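Local coordinates for protein cytochrome P450 RhF (Acinetobacter radioresistens, PDB 6RO8) that probably works as a heme-dependent monooxygenase that inserts an oxygen atom into organic substrates, as the heme domain of a longer cytochrome P450 that also carries an iron-sulfur domain, at residues L302-V307 with E390-I395; K284-D289 with L361-D366; Y105-N110 with Q219-S224; K90-C95 with W202-L207. All coordinates share one frame; numbering follows the deposited sequence.

Interaction 1 (L302-V307 with E390-I395)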
loop_
_atom_site.group_PDB
_atom_site.type_symbol
_atom_site.label_atom_id
_atom_site.label_comp_id
_atom_site.label_asym_id
_atom_site.label_seq_id
_atom_site.Cartn_x
_atom_site.Cartn_y
_atom_site.Cartn_z
ATOM N N LEU A 302 13.081 -0.628 20.925
ATOM C CA LEU A 302 13.011 -1.652 19.886
ATOM C C LEU A 302 11.911 -1.409 18.863
ATOM O O LEU A 302 11.876 -2.101 17.840
ATOM C CB LEU A 302 12.793 -3.030 20.506
ATOM C CG LEU A 302 13.824 -3.519 21.510
ATOM C CD1 LEU A 302 13.483 -4.934 21.912
ATOM C CD2 LEU A 302 15.165 -3.452 20.834
ATOM N N ILE A 303 11.010 -0.464 19.106
ATOM C CA ILE A 303 9.819 -0.369 18.265
ATOM C C ILE A 303 10.148 -0.086 16.807
ATOM O O ILE A 303 9.612 -0.788 15.929
ATOM C CB ILE A 303 8.831 0.656 18.879
ATOM C CG1 ILE A 303 8.268 0.058 20.166
ATOM C CG2 ILE A 303 7.731 1.000 17.857
ATOM C CD1 ILE A 303 7.293 0.951 20.931
ATOM N N PRO A 304 11.006 0.882 16.454
ATOM C CA PRO A 304 11.297 1.093 15.015
ATOM C C PRO A 304 11.802 -0.152 14.316
ATOM O O PRO A 304 11.275 -0.503 13.249
ATOM C CB PRO A 304 12.348 2.210 15.027
ATOM C CG PRO A 304 12.106 2.941 16.333
ATOM C CD PRO A 304 11.688 1.878 17.313
ATOM N N GLY A 305 12.803 -0.836 14.885
ATOM C CA GLY A 305 13.292 -2.072 14.291
ATOM C C GLY A 305 12.228 -3.146 14.232
ATOM O O GLY A 305 12.194 -3.950 13.293
ATOM N N ALA A 306 11.326 -3.161 15.219
ATOM C CA ALA A 306 10.166 -4.042 15.171
ATOM C C ALA A 306 9.212 -3.659 14.036
ATOM O O ALA A 306 8.681 -4.535 13.338
ATOM C CB ALA A 306 9.442 -4.005 16.512
ATOM N N VAL A 307 8.963 -2.357 13.850
ATOM C CA VAL A 307 8.093 -1.921 12.762
ATOM C C VAL A 307 8.671 -2.364 11.426
ATOM O O VAL A 307 7.953 -2.876 10.559
ATOM C CB VAL A 307 7.877 -0.394 12.820
ATOM C CG1 VAL A 307 7.381 0.161 11.495
ATOM C CG2 VAL A 307 6.904 -0.070 13.909
ATOM N N GLU A 390 3.954 6.724 11.767
ATOM C CA GLU A 390 2.626 6.481 12.330
ATOM C C GLU A 390 2.562 5.118 13.002
ATOM O O GLU A 390 1.935 4.976 14.055
ATOM C CB GLU A 390 1.554 6.617 11.256
ATOM C CG GLU A 390 1.476 8.001 10.659
ATOM C CD GLU A 390 0.353 8.137 9.661
ATOM O OE1 GLU A 390 -0.810 7.867 10.021
ATOM O OE2 GLU A 390 0.642 8.511 8.508
ATOM N N MET A 391 3.264 4.124 12.449
ATOM C CA MET A 391 3.256 2.796 13.054
ATOM C C MET A 391 3.949 2.793 14.422
ATOM O O MET A 391 3.434 2.209 15.384
ATOM C CB MET A 391 3.903 1.810 12.085
ATOM C CG MET A 391 3.041 1.549 10.826
ATOM S SD MET A 391 4.014 0.587 9.659
ATOM C CE MET A 391 3.981 -1.058 10.388
ATOM N N CYS A 392 5.096 3.462 14.552
ATOM C CA CYS A 392 5.750 3.535 15.869
ATOM C C CYS A 392 4.865 4.186 16.925
ATOM O O CYS A 392 4.687 3.622 18.011
ATOM C CB CYS A 392 7.092 4.256 15.747
ATOM S SG CYS A 392 8.176 3.470 14.531
ATOM N N ILE A 393 4.288 5.353 16.624
ATOM C CA ILE A 393 3.472 6.041 17.622
ATOM C C ILE A 393 2.297 5.167 18.052
ATOM O O ILE A 393 2.009 5.041 19.251
ATOM C CB ILE A 393 2.999 7.408 17.096
ATOM C CG1 ILE A 393 4.170 8.398 17.049
ATOM C CG2 ILE A 393 1.901 7.983 17.986
ATOM C CD1 ILE A 393 4.087 9.385 15.882
ATOM N N PHE A 394 1.622 4.523 17.095
ATOM C CA PHE A 394 0.552 3.596 17.468
ATOM C C PHE A 394 1.050 2.593 18.492
ATOM O O PHE A 394 0.493 2.473 19.588
ATOM C CB PHE A 394 0.006 2.848 16.252
ATOM C CG PHE A 394 -0.924 3.651 15.411
ATOM C CD1 PHE A 394 -1.933 4.403 15.990
ATOM C CD2 PHE A 394 -0.788 3.652 14.025
ATOM C CE1 PHE A 394 -2.791 5.143 15.194
ATOM C CE2 PHE A 394 -1.630 4.386 13.236
ATOM C CZ PHE A 394 -2.635 5.127 13.813
ATOM N N ILE A 395 2.131 1.893 18.156
ATOM C CA ILE A 395 2.614 0.812 19.004
ATOM C C ILE A 395 3.174 1.350 20.322
ATOM O O ILE A 395 2.959 0.756 21.390
ATOM C CB ILE A 395 3.653 -0.016 18.236
ATOM C CG1 ILE A 395 3.003 -0.644 17.005
ATOM C CG2 ILE A 395 4.270 -1.063 19.147
ATOM C CD1 ILE A 395 4.008 -1.121 15.978
#
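The helical segments 303-307 and 390-395 pack at P304 and C392 (CA to CA 6.1 Å), their short axes passing within 9.4 Å with N-to-C directions 121° apart. The contact is apolar throughout, as suits beta-branched and sulfur-bearing side chains between two helices. V307 is central. Its CG1, anti to the backbone N (chi1 161°), lies 3.8 Å from M391 CE, while its other branch, CG2, sits 3.7 Å from I395 CD1 and also reaches the sulfur of C392. A valine has just enough breadth to touch three neighbours while staying short. The M391 chain bends at its last torsion (chi3 75°), which keeps CE near V307 while SD of the same methionine also meets CG1. One turn earlier, I303 and I395 slide past each other in opposite directions, I303 CD1 meeting I395 CG2 at 4.0 Å. The other branch of I303, CG2, lies against the backbone of C392, 3.8 Å from its CA. The small C392 allows this close approach, and its SG lies 4.0 Å from P304 CA on the more exposed side. Behind the contact, I303 and I395 both rest on I296 of helix 290-298, M391 packs on S279 and A282 of helix 273-288 and approaches the heme, and I393 faces helix 134-155.

Interaction 2 (K284-D289 with L361-D366)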
loop_
_atom_site.group_PDB
_atom_site.type_symbol
_atom_site.label_atom_id
_atom_site.label_comp_id
_atom_site.label_asym_id
_atom_site.label_seq_id
_atom_site.Cartn_x
_atom_site.Cartn_y
_atom_site.Cartn_z
ATOM N N LYS A 284 -1.308 -6.806 14.958
ATOM C CA LYS A 284 -1.720 -8.209 14.936
ATOM C C LYS A 284 -0.522 -9.137 15.162
ATOM O O LYS A 284 -0.592 -10.075 15.963
ATOM C CB LYS A 284 -2.422 -8.515 13.609
ATOM C CG LYS A 284 -2.874 -9.957 13.379
ATOM C CD LYS A 284 -3.778 -10.025 12.140
ATOM C CE LYS A 284 -4.081 -11.461 11.744
ATOM N NZ LYS A 284 -2.824 -12.252 11.600
ATOM N N LEU A 285 0.587 -8.877 14.465
ATOM C CA LEU A 285 1.796 -9.679 14.612
ATOM C C LEU A 285 2.342 -9.621 16.030
ATOM O O LEU A 285 2.580 -10.660 16.657
ATOM C CB LEU A 285 2.857 -9.181 13.639
ATOM C CG LEU A 285 3.086 -9.901 12.328
ATOM C CD1 LEU A 285 4.243 -9.220 11.636
ATOM C CD2 LEU A 285 3.390 -11.358 12.595
ATOM N N LEU A 286 2.571 -8.408 16.548
ATOM C CA LEU A 286 3.253 -8.254 17.828
ATOM C C LEU A 286 2.372 -8.636 19.010
ATOM O O LEU A 286 2.888 -9.124 20.019
ATOM C CB LEU A 286 3.762 -6.814 17.985
ATOM C CG LEU A 286 4.657 -6.262 16.857
ATOM C CD1 LEU A 286 4.746 -4.724 16.895
ATOM C CD2 LEU A 286 6.074 -6.878 16.837
ATOM N N LEU A 287 1.059 -8.410 18.922
ATOM C CA LEU A 287 0.159 -8.776 20.013
ATOM C C LEU A 287 -0.008 -10.276 20.138
ATOM O O LEU A 287 -0.485 -10.750 21.184
ATOM C CB LEU A 287 -1.214 -8.132 19.825
ATOM C CG LEU A 287 -1.315 -6.665 20.233
ATOM C CD1 LEU A 287 -2.761 -6.232 20.214
ATOM C CD2 LEU A 287 -0.731 -6.445 21.593
ATOM N N ALA A 288 0.377 -11.025 19.107
ATOM C CA ALA A 288 0.231 -12.469 19.127
ATOM C C ALA A 288 1.456 -13.177 19.686
ATOM O O ALA A 288 1.331 -14.304 20.178
ATOM C CB ALA A 288 -0.075 -12.987 17.721
ATOM N N ASP A 289 2.624 -12.541 19.631
ATOM C CA ASP A 289 3.865 -13.074 20.195
ATOM C C ASP A 289 4.111 -12.357 21.526
ATOM O O ASP A 289 4.750 -11.304 21.589
ATOM C CB ASP A 289 5.010 -12.889 19.204
ATOM C CG ASP A 289 6.211 -13.753 19.515
ATOM O OD1 ASP A 289 6.400 -14.139 20.693
ATOM O OD2 ASP A 289 6.982 -14.031 18.573
ATOM N N LEU A 361 9.226 -14.078 12.924
ATOM C CA LEU A 361 9.190 -12.677 13.339
ATOM C C LEU A 361 10.333 -12.445 14.318
ATOM O O LEU A 361 10.212 -12.695 15.514
ATOM C CB LEU A 361 7.846 -12.330 13.966
ATOM C CG LEU A 361 7.770 -10.931 14.579
ATOM C CD1 LEU A 361 7.359 -9.896 13.520
ATOM C CD2 LEU A 361 6.811 -10.906 15.761
ATOM N N ASP A 362 11.457 -11.962 13.795
ATOM C CA ASP A 362 12.644 -11.646 14.575
ATOM C C ASP A 362 12.779 -10.122 14.611
ATOM O O ASP A 362 13.152 -9.501 13.614
ATOM C CB ASP A 362 13.866 -12.316 13.956
ATOM C CG ASP A 362 15.169 -11.847 14.572
ATOM O OD1 ASP A 362 15.122 -11.265 15.675
ATOM O OD2 ASP A 362 16.238 -12.055 13.952
ATOM N N ILE A 363 12.502 -9.509 15.770
ATOM C CA ILE A 363 12.369 -8.057 15.772
ATOM C C ILE A 363 13.708 -7.357 15.699
ATOM O O ILE A 363 13.733 -6.154 15.443
ATOM C CB ILE A 363 11.599 -7.446 16.965
ATOM C CG1 ILE A 363 12.260 -7.764 18.304
ATOM C CG2 ILE A 363 10.156 -7.854 16.915
ATOM C CD1 ILE A 363 11.480 -7.198 19.475
ATOM N N TYR A 364 14.830 -8.052 15.843
ATOM C CA TYR A 364 16.038 -7.457 15.268
ATOM C C TYR A 364 16.737 -8.425 14.348
ATOM O O TYR A 364 17.914 -8.745 14.519
ATOM C CB TYR A 364 17.068 -6.944 16.263
ATOM C CG TYR A 364 16.857 -5.485 16.590
ATOM C CD1 TYR A 364 15.639 -5.069 17.038
ATOM C CD2 TYR A 364 17.875 -4.536 16.472
ATOM C CE1 TYR A 364 15.375 -3.775 17.300
ATOM C CE2 TYR A 364 17.625 -3.193 16.759
ATOM C CZ TYR A 364 16.351 -2.838 17.176
ATOM O OH TYR A 364 15.946 -1.574 17.489
ATOM N N ARG A 365 16.028 -8.837 13.304
ATOM C CA ARG A 365 16.692 -9.160 12.059
ATOM C C ARG A 365 17.494 -7.939 11.621
ATOM O O ARG A 365 16.961 -6.820 11.535
ATOM C CB ARG A 365 15.645 -9.545 11.029
ATOM C CG ARG A 365 16.174 -10.139 9.760
ATOM C CD ARG A 365 14.978 -10.510 8.948
ATOM N NE ARG A 365 14.068 -11.390 9.679
ATOM C CZ ARG A 365 14.134 -12.713 9.599
ATOM N NH1 ARG A 365 15.079 -13.277 8.848
ATOM N NH2 ARG A 365 13.268 -13.474 10.258
ATOM N N ASP A 366 18.792 -8.134 11.400
ATOM C CA ASP A 366 19.631 -6.975 11.134
ATOM C C ASP A 366 19.380 -6.412 9.751
ATOM O O ASP A 366 19.595 -5.217 9.532
ATOM C CB ASP A 366 21.111 -7.324 11.320
ATOM C CG ASP A 366 21.502 -8.604 10.600
ATOM O OD1 ASP A 366 21.074 -8.779 9.434
ATOM O OD2 ASP A 366 22.223 -9.438 11.202
#
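L361, beside L285 and L286 of helix 273-288, belongs to the loop after helix 345-349 that P450 literature calls the meander, and here that loop is laid against the C-terminal end of helix 273-288. The contact is a small leucine cluster. L285 CD1 and L361 CD1 touch at 3.7 Å, the two side chains crossing obliquely. L361 has its CG anti to the backbone N (chi1 173°), and the fork beyond it sends CD1 to L285 and CD2 to L286, whose CD2 is 4.2 Å away. L286 CD2 also meets I363 CG2 at 4.2 Å, so this one methyl touches both loop residues. Branched aliphatic residues suit such a place, since each can offer methyls to two partners. At the margin, the carboxylate of D289 passes L361 CD2, with OD2 at 4.2 Å, while OD1 makes a weak bond to V292 N as the N-cap of helix 290-298.

The loop is also folded upon itself. D362 OD1 accepts from Y364 N (3.2 Å, N-H...O angle 136°), the donor lying above the carboxylate plane, an Asx turn. R365 forms a salt bridge through NE to E309 OE2, which also accepts from D362 N. E309 and R312 of helix 303-314 fit the ExxR motif, and R365, the arginine from the meander, is consistent with the third member of the E-R-R triad typical of the P450 fold.

Interaction 3 (Y105-N110 with Q219-S224); sequences YKYGMN and QFWEYS
W221 lies flat against the backbone of Y107 and G108, the broad indole giving a flat surface for the peptide backbone. Y107 CA stands over its five-membered ring, 3.9 Å from the centroid and 16° off the normal, a CH-pi contact, and G108 N lies over the same indole, 3.2 Å above its plane. The glycine suits this spot, where a CB would be tight against W221. The Y107 ring meets W221 CB with its edge, CD1 at 3.4 Å, and M109 CB reaches CZ3 at the rim of the indole.

Beside this, Y105 lays one ring face over Q219 N, while E222 OE1 comes to the ring edge, 3.4 Å from CE1, with carboxylate and ring planes perpendicular. The Y105 hydroxyl and Q219 NE2 both bond to E215 OE1, which holds the pair side by side. K106, with positive phi, is the C-prime residue of the Schellman motif ending helix 96-104 and turns the chain toward W221.

Further out, H261 of helix 257-270 stacks on W221 and bonds W221 O, and N258 bonds G108 O, so the loop is held to both that helix and helix 207-233.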
loop_
_atom_site.group_PDB
_atom_site.type_symbol
_atom_site.label_atom_id
_atom_site.label_comp_id
_atom_site.label_asym_id
_atom_site.label_seq_id
_atom_site.Cartn_x
_atom_site.Cartn_y
_atom_site.Cartn_z
ATOM N N TYR A 105 -18.814 10.903 -15.690
ATOM C CA TYR A 105 -17.972 11.730 -14.842
ATOM C C TYR A 105 -16.734 12.256 -15.565
ATOM O O TYR A 105 -15.881 12.878 -14.922
ATOM C CB TYR A 105 -17.569 10.948 -13.580
ATOM C CG TYR A 105 -18.759 10.662 -12.690
ATOM C CD1 TYR A 105 -19.272 11.644 -11.846
ATOM C CD2 TYR A 105 -19.392 9.433 -12.722
ATOM C CE1 TYR A 105 -20.374 11.400 -11.053
ATOM C CE2 TYR A 105 -20.489 9.179 -11.927
ATOM C CZ TYR A 105 -20.979 10.166 -11.096
ATOM O OH TYR A 105 -22.082 9.913 -10.308
ATOM N N LYS A 106 -16.640 12.052 -16.878
ATOM C CA LYS A 106 -15.450 12.388 -17.662
ATOM C C LYS A 106 -14.180 11.984 -16.919
ATOM O O LYS A 106 -13.250 12.770 -16.739
ATOM C CB LYS A 106 -15.423 13.874 -18.035
ATOM C CG LYS A 106 -16.576 14.329 -18.930
ATOM C CD LYS A 106 -16.478 13.782 -20.353
ATOM C CE LYS A 106 -17.784 13.997 -21.155
ATOM N NZ LYS A 106 -18.278 12.764 -21.855
ATOM N N TYR A 107 -14.158 10.730 -16.477
ATOM C CA TYR A 107 -13.053 10.220 -15.672
ATOM C C TYR A 107 -11.767 10.214 -16.486
ATOM O O TYR A 107 -11.727 9.692 -17.603
ATOM C CB TYR A 107 -13.401 8.813 -15.187
ATOM C CG TYR A 107 -12.391 8.096 -14.331
ATOM C CD1 TYR A 107 -12.233 8.412 -12.982
ATOM C CD2 TYR A 107 -11.653 7.037 -14.848
ATOM C CE1 TYR A 107 -11.326 7.712 -12.172
ATOM C CE2 TYR A 107 -10.749 6.338 -14.062
ATOM C CZ TYR A 107 -10.589 6.673 -12.726
ATOM O OH TYR A 107 -9.686 5.963 -11.957
ATOM N N GLY A 108 -10.713 10.799 -15.927
ATOM C CA GLY A 108 -9.522 11.015 -16.721
ATOM C C GLY A 108 -8.239 10.643 -16.019
ATOM O O GLY A 108 -7.202 11.284 -16.218
ATOM N N MET A 109 -8.292 9.608 -15.198
ATOM C CA MET A 109 -7.114 9.206 -14.442
ATOM C C MET A 109 -6.033 8.710 -15.385
ATOM O O MET A 109 -6.254 7.761 -16.136
ATOM C CB MET A 109 -7.485 8.111 -13.456
ATOM C CG MET A 109 -6.308 7.510 -12.776
ATOM S SD MET A 109 -5.908 8.405 -11.295
ATOM C CE MET A 109 -4.164 8.045 -11.236
ATOM N N ASN A 110 -4.848 9.341 -15.347
ATOM C CA ASN A 110 -3.733 8.932 -16.168
ATOM C C ASN A 110 -2.518 8.792 -15.264
ATOM O O ASN A 110 -2.594 8.077 -14.269
ATOM C CB ASN A 110 -3.523 9.871 -17.344
ATOM C CG ASN A 110 -2.661 9.257 -18.432
ATOM O OD1 ASN A 110 -2.652 8.040 -18.633
ATOM N ND2 ASN A 110 -1.921 10.100 -19.139
ATOM N N GLN A 219 -17.524 9.344 -8.943
ATOM C CA GLN A 219 -17.737 10.422 -7.986
ATOM C C GLN A 219 -16.430 10.841 -7.333
ATOM O O GLN A 219 -16.148 12.037 -7.202
ATOM C CB GLN A 219 -18.747 9.986 -6.937
ATOM C CG GLN A 219 -20.090 9.608 -7.521
ATOM C CD GLN A 219 -21.031 9.109 -6.458
ATOM O OE1 GLN A 219 -20.719 9.168 -5.268
ATOM N NE2 GLN A 219 -22.182 8.596 -6.874
ATOM N N PHE A 220 -15.621 9.866 -6.920
ATOM C CA PHE A 220 -14.277 10.136 -6.415
ATOM C C PHE A 220 -13.514 11.083 -7.341
ATOM O O PHE A 220 -12.929 12.071 -6.892
ATOM C CB PHE A 220 -13.529 8.806 -6.252
ATOM C CG PHE A 220 -12.324 8.877 -5.356
ATOM C CD1 PHE A 220 -12.008 10.044 -4.671
ATOM C CD2 PHE A 220 -11.498 7.766 -5.211
ATOM C CE1 PHE A 220 -10.897 10.093 -3.856
ATOM C CE2 PHE A 220 -10.404 7.809 -4.401
ATOM C CZ PHE A 220 -10.100 8.977 -3.722
ATOM N N TRP A 221 -13.507 10.791 -8.639
ATOM C CA TRP A 221 -12.873 11.684 -9.601
ATOM C C TRP A 221 -13.494 13.073 -9.548
ATOM O O TRP A 221 -12.785 14.084 -9.487
ATOM C CB TRP A 221 -12.993 11.103 -11.014
ATOM C CG TRP A 221 -12.298 11.923 -12.053
ATOM C CD1 TRP A 221 -12.872 12.795 -12.935
ATOM C CD2 TRP A 221 -10.893 11.955 -12.317
ATOM N NE1 TRP A 221 -11.907 13.366 -13.731
ATOM C CE2 TRP A 221 -10.684 12.868 -13.372
ATOM C CE3 TRP A 221 -9.792 11.300 -11.765
ATOM C CZ2 TRP A 221 -9.421 13.144 -13.882
ATOM C CZ3 TRP A 221 -8.535 11.577 -12.271
ATOM C CH2 TRP A 221 -8.361 12.492 -13.320
ATOM N N GLU A 222 -14.825 13.141 -9.580
ATOM C CA GLU A 222 -15.499 14.428 -9.531
ATOM C C GLU A 222 -15.182 15.169 -8.245
ATOM O O GLU A 222 -14.918 16.377 -8.270
ATOM C CB GLU A 222 -16.998 14.231 -9.667
ATOM C CG GLU A 222 -17.752 15.501 -9.893
ATOM C CD GLU A 222 -19.172 15.219 -10.302
ATOM O OE1 GLU A 222 -19.821 14.407 -9.611
ATOM O OE2 GLU A 222 -19.638 15.796 -11.312
ATOM N N TYR A 223 -15.201 14.462 -7.113
ATOM C CA TYR A 223 -14.875 15.086 -5.833
ATOM C C TYR A 223 -13.489 15.736 -5.866
ATOM O O TYR A 223 -13.337 16.918 -5.532
ATOM C CB TYR A 223 -14.959 14.051 -4.704
ATOM C CG TYR A 223 -14.571 14.611 -3.346
ATOM C CD1 TYR A 223 -15.471 15.373 -2.598
ATOM C CD2 TYR A 223 -13.305 14.381 -2.816
ATOM C CE1 TYR A 223 -15.122 15.888 -1.362
ATOM C CE2 TYR A 223 -12.940 14.899 -1.572
ATOM C CZ TYR A 223 -13.856 15.651 -0.855
ATOM O OH TYR A 223 -13.520 16.168 0.372
ATOM N N SER A 224 -12.463 14.967 -6.263
ATOM C CA SER A 224 -11.082 15.429 -6.362
ATOM C C SER A 224 -11.002 16.640 -7.274
ATOM O O SER A 224 -10.209 17.560 -7.026
ATOM C CB SER A 224 -10.174 14.281 -6.837
ATOM O OG SER A 224 -10.870 13.437 -7.738
#

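Interaction 4 (K90-C95 with W202-L207)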
loop_
_atom_site.group_PDB
_atom_site.type_symbol
_atom_site.label_atom_id
_atom_site.label_comp_id
_atom_site.label_asym_id
_atom_site.label_seq_id
_atom_site.Cartn_x
_atom_site.Cartn_y
_atom_site.Cartn_z
ATOM N N LYS A 90 -6.399 -0.922 -14.165
ATOM C CA LYS A 90 -7.471 -1.731 -13.612
ATOM C C LYS A 90 -7.236 -3.196 -13.952
ATOM O O LYS A 90 -7.008 -3.554 -15.107
ATOM C CB LYS A 90 -8.831 -1.266 -14.124
ATOM C CG LYS A 90 -9.957 -2.118 -13.559
ATOM C CD LYS A 90 -11.359 -1.592 -13.843
ATOM C CE LYS A 90 -12.441 -2.392 -13.084
ATOM N NZ LYS A 90 -12.716 -3.786 -13.554
ATOM N N LEU A 91 -7.266 -4.046 -12.933
ATOM C CA LEU A 91 -6.832 -5.421 -13.122
ATOM C C LEU A 91 -7.746 -6.154 -14.093
ATOM O O LEU A 91 -7.297 -6.673 -15.121
ATOM C CB LEU A 91 -6.785 -6.129 -11.775
ATOM C CG LEU A 91 -6.132 -7.493 -11.822
ATOM C CD1 LEU A 91 -4.656 -7.327 -12.134
ATOM C CD2 LEU A 91 -6.331 -8.111 -10.470
ATOM N N THR A 92 -9.033 -6.208 -13.781
ATOM C CA THR A 92 -9.951 -6.903 -14.674
ATOM C C THR A 92 -10.722 -5.899 -15.528
ATOM O O THR A 92 -11.118 -4.831 -15.035
ATOM C CB THR A 92 -10.927 -7.769 -13.876
ATOM O OG1 THR A 92 -12.036 -6.977 -13.445
ATOM C CG2 THR A 92 -10.237 -8.345 -12.642
ATOM N N PRO A 93 -10.914 -6.179 -16.816
ATOM C CA PRO A 93 -11.547 -5.187 -17.698
ATOM C C PRO A 93 -12.907 -4.738 -17.189
ATOM O O PRO A 93 -13.661 -5.503 -16.580
ATOM C CB PRO A 93 -11.672 -5.924 -19.034
ATOM C CG PRO A 93 -10.539 -6.862 -19.024
ATOM C CD PRO A 93 -10.367 -7.311 -17.576
ATOM N N SER A 94 -13.207 -3.469 -17.440
ATOM C CA SER A 94 -14.464 -2.905 -16.994
ATOM C C SER A 94 -15.582 -3.389 -17.909
ATOM O O SER A 94 -15.412 -3.461 -19.130
ATOM C CB SER A 94 -14.374 -1.378 -16.973
ATOM O OG SER A 94 -13.091 -0.932 -16.540
ATOM N N CYS A 95 -16.706 -3.772 -17.321
ATOM C CA CYS A 95 -17.849 -4.106 -18.143
ATOM C C CYS A 95 -18.371 -2.831 -18.807
ATOM O O CYS A 95 -18.244 -1.735 -18.247
ATOM C CB CYS A 95 -18.937 -4.815 -17.313
ATOM S SG CYS A 95 -18.948 -6.708 -17.496
ATOM N N TRP A 202 -7.534 -3.176 -7.955
ATOM C CA TRP A 202 -6.795 -4.371 -7.567
ATOM C C TRP A 202 -7.691 -5.536 -7.191
ATOM O O TRP A 202 -7.180 -6.603 -6.836
ATOM C CB TRP A 202 -5.848 -4.055 -6.403
ATOM C CG TRP A 202 -4.750 -3.123 -6.809
ATOM C CD1 TRP A 202 -3.587 -3.450 -7.455
ATOM C CD2 TRP A 202 -4.711 -1.707 -6.615
ATOM N NE1 TRP A 202 -2.823 -2.322 -7.661
ATOM C CE2 TRP A 202 -3.491 -1.241 -7.155
ATOM C CE3 TRP A 202 -5.586 -0.788 -6.030
ATOM C CZ2 TRP A 202 -3.131 0.100 -7.130
ATOM C CZ3 TRP A 202 -5.232 0.545 -6.012
ATOM C CH2 TRP A 202 -4.010 0.977 -6.553
ATOM N N GLY A 203 -9.011 -5.368 -7.249
ATOM C CA GLY A 203 -9.942 -6.410 -6.888
ATOM C C GLY A 203 -10.639 -6.997 -8.103
ATOM O O GLY A 203 -10.366 -6.670 -9.254
ATOM N N ARG A 204 -11.561 -7.903 -7.808
ATOM C CA ARG A 204 -12.388 -8.564 -8.817
ATOM C C ARG A 204 -13.836 -8.363 -8.389
ATOM O O ARG A 204 -14.490 -9.297 -7.907
ATOM C CB ARG A 204 -12.021 -10.046 -8.942
ATOM C CG ARG A 204 -12.572 -10.768 -10.138
ATOM C CD ARG A 204 -12.159 -12.249 -10.100
ATOM N NE ARG A 204 -10.797 -12.476 -10.607
ATOM C CZ ARG A 204 -10.132 -13.632 -10.524
ATOM N NH1 ARG A 204 -10.689 -14.686 -9.935
ATOM N NH2 ARG A 204 -8.899 -13.730 -11.017
ATOM N N PRO A 205 -14.357 -7.138 -8.527
ATOM C CA PRO A 205 -15.755 -6.879 -8.166
ATOM C C PRO A 205 -16.708 -7.824 -8.875
ATOM O O PRO A 205 -16.546 -8.138 -10.060
ATOM C CB PRO A 205 -15.971 -5.434 -8.624
ATOM C CG PRO A 205 -14.949 -5.237 -9.680
ATOM C CD PRO A 205 -13.751 -5.961 -9.172
ATOM N N THR A 206 -17.706 -8.284 -8.129
ATOM C CA THR A 206 -18.732 -9.129 -8.712
ATOM C C THR A 206 -19.601 -8.306 -9.654
ATOM O O THR A 206 -19.515 -7.078 -9.717
ATOM C CB THR A 206 -19.597 -9.769 -7.622
ATOM O OG1 THR A 206 -20.432 -8.769 -7.020
ATOM C CG2 THR A 206 -18.726 -10.413 -6.542
ATOM N N LEU A 207 -20.458 -9.016 -10.389
ATOM C CA LEU A 207 -21.314 -8.375 -11.379
ATOM C C LEU A 207 -22.167 -7.278 -10.751
ATOM O O LEU A 207 -22.266 -6.169 -11.282
ATOM C CB LEU A 207 -22.186 -9.434 -12.053
ATOM C CG LEU A 207 -22.272 -9.343 -13.582
ATOM C CD1 LEU A 207 -20.914 -9.001 -14.195
ATOM C CD2 LEU A 207 -22.845 -10.624 -14.193
#
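L91 and T92 hold the closer half of this contact, lying over W202, G203 and R204 where helix 187-202 ends. L91 CD2 reaches W202 O at 4.0 Å, and T92 CG2 stands 3.8 Å from G203 O, so methyl groups pack against the peptide carbonyls of the turn. T92 has CG2 anti to its carbonyl carbon, and that methyl also meets R204 CG at 4.2 Å, the two side chains crossing at about a right angle. Threonine suits the place because one branch can pack while the other stays polar, and G203, whose carbonyl O receives the methyl, is where the chain leaves helical geometry. A backbone hydrogen bond between L91 and T201 ties the same end of the loop to helix 187-202.

Toward C95 the two segments keep roughly the same direction, 23° apart, but drift away from each other: their CA atoms are 5.7 Å apart at L91 and W202 and 8.7 Å at C95 and L207. There C95 SG comes to 4.5 Å from L207 CD1, a loose touch on the exposed rim. R204 likewise runs outward, its guanidinium paired with D32. The inner end is different: the indole of W202 is buried, edge-to-face with F420 and H197, its nearest side-chain atom about 4 Å from the bound histidine. Such a meeting of the loop before helix 96-104 with the turn between helices 187-202 and 207-233 is consistent with the B-C and F-G regions, which border the substrate entrance in many P450s.

From the N terminus, the chain runs through 90-95, then helix 96-104, then the loop segment 105-110; it returns to both loop segments after about a hundred residues, at 202-207 and then 219-224. Interactions 4 and 3 therefore cross, tying the two ends of helix 96-104 to the turn between helices 187-202 and 207-233 and to the middle of the latter, with centres 18 Å apart. Both close before the second pair opens. There 284-289 and 302-307 are met in turn by 361-366 and 390-395, so interactions 2 and 1 cross too, and they touch directly, L302 CD2 lying 3.6 Å from Y364 CE1. The two pairs lie on opposite sides of the chain's centre.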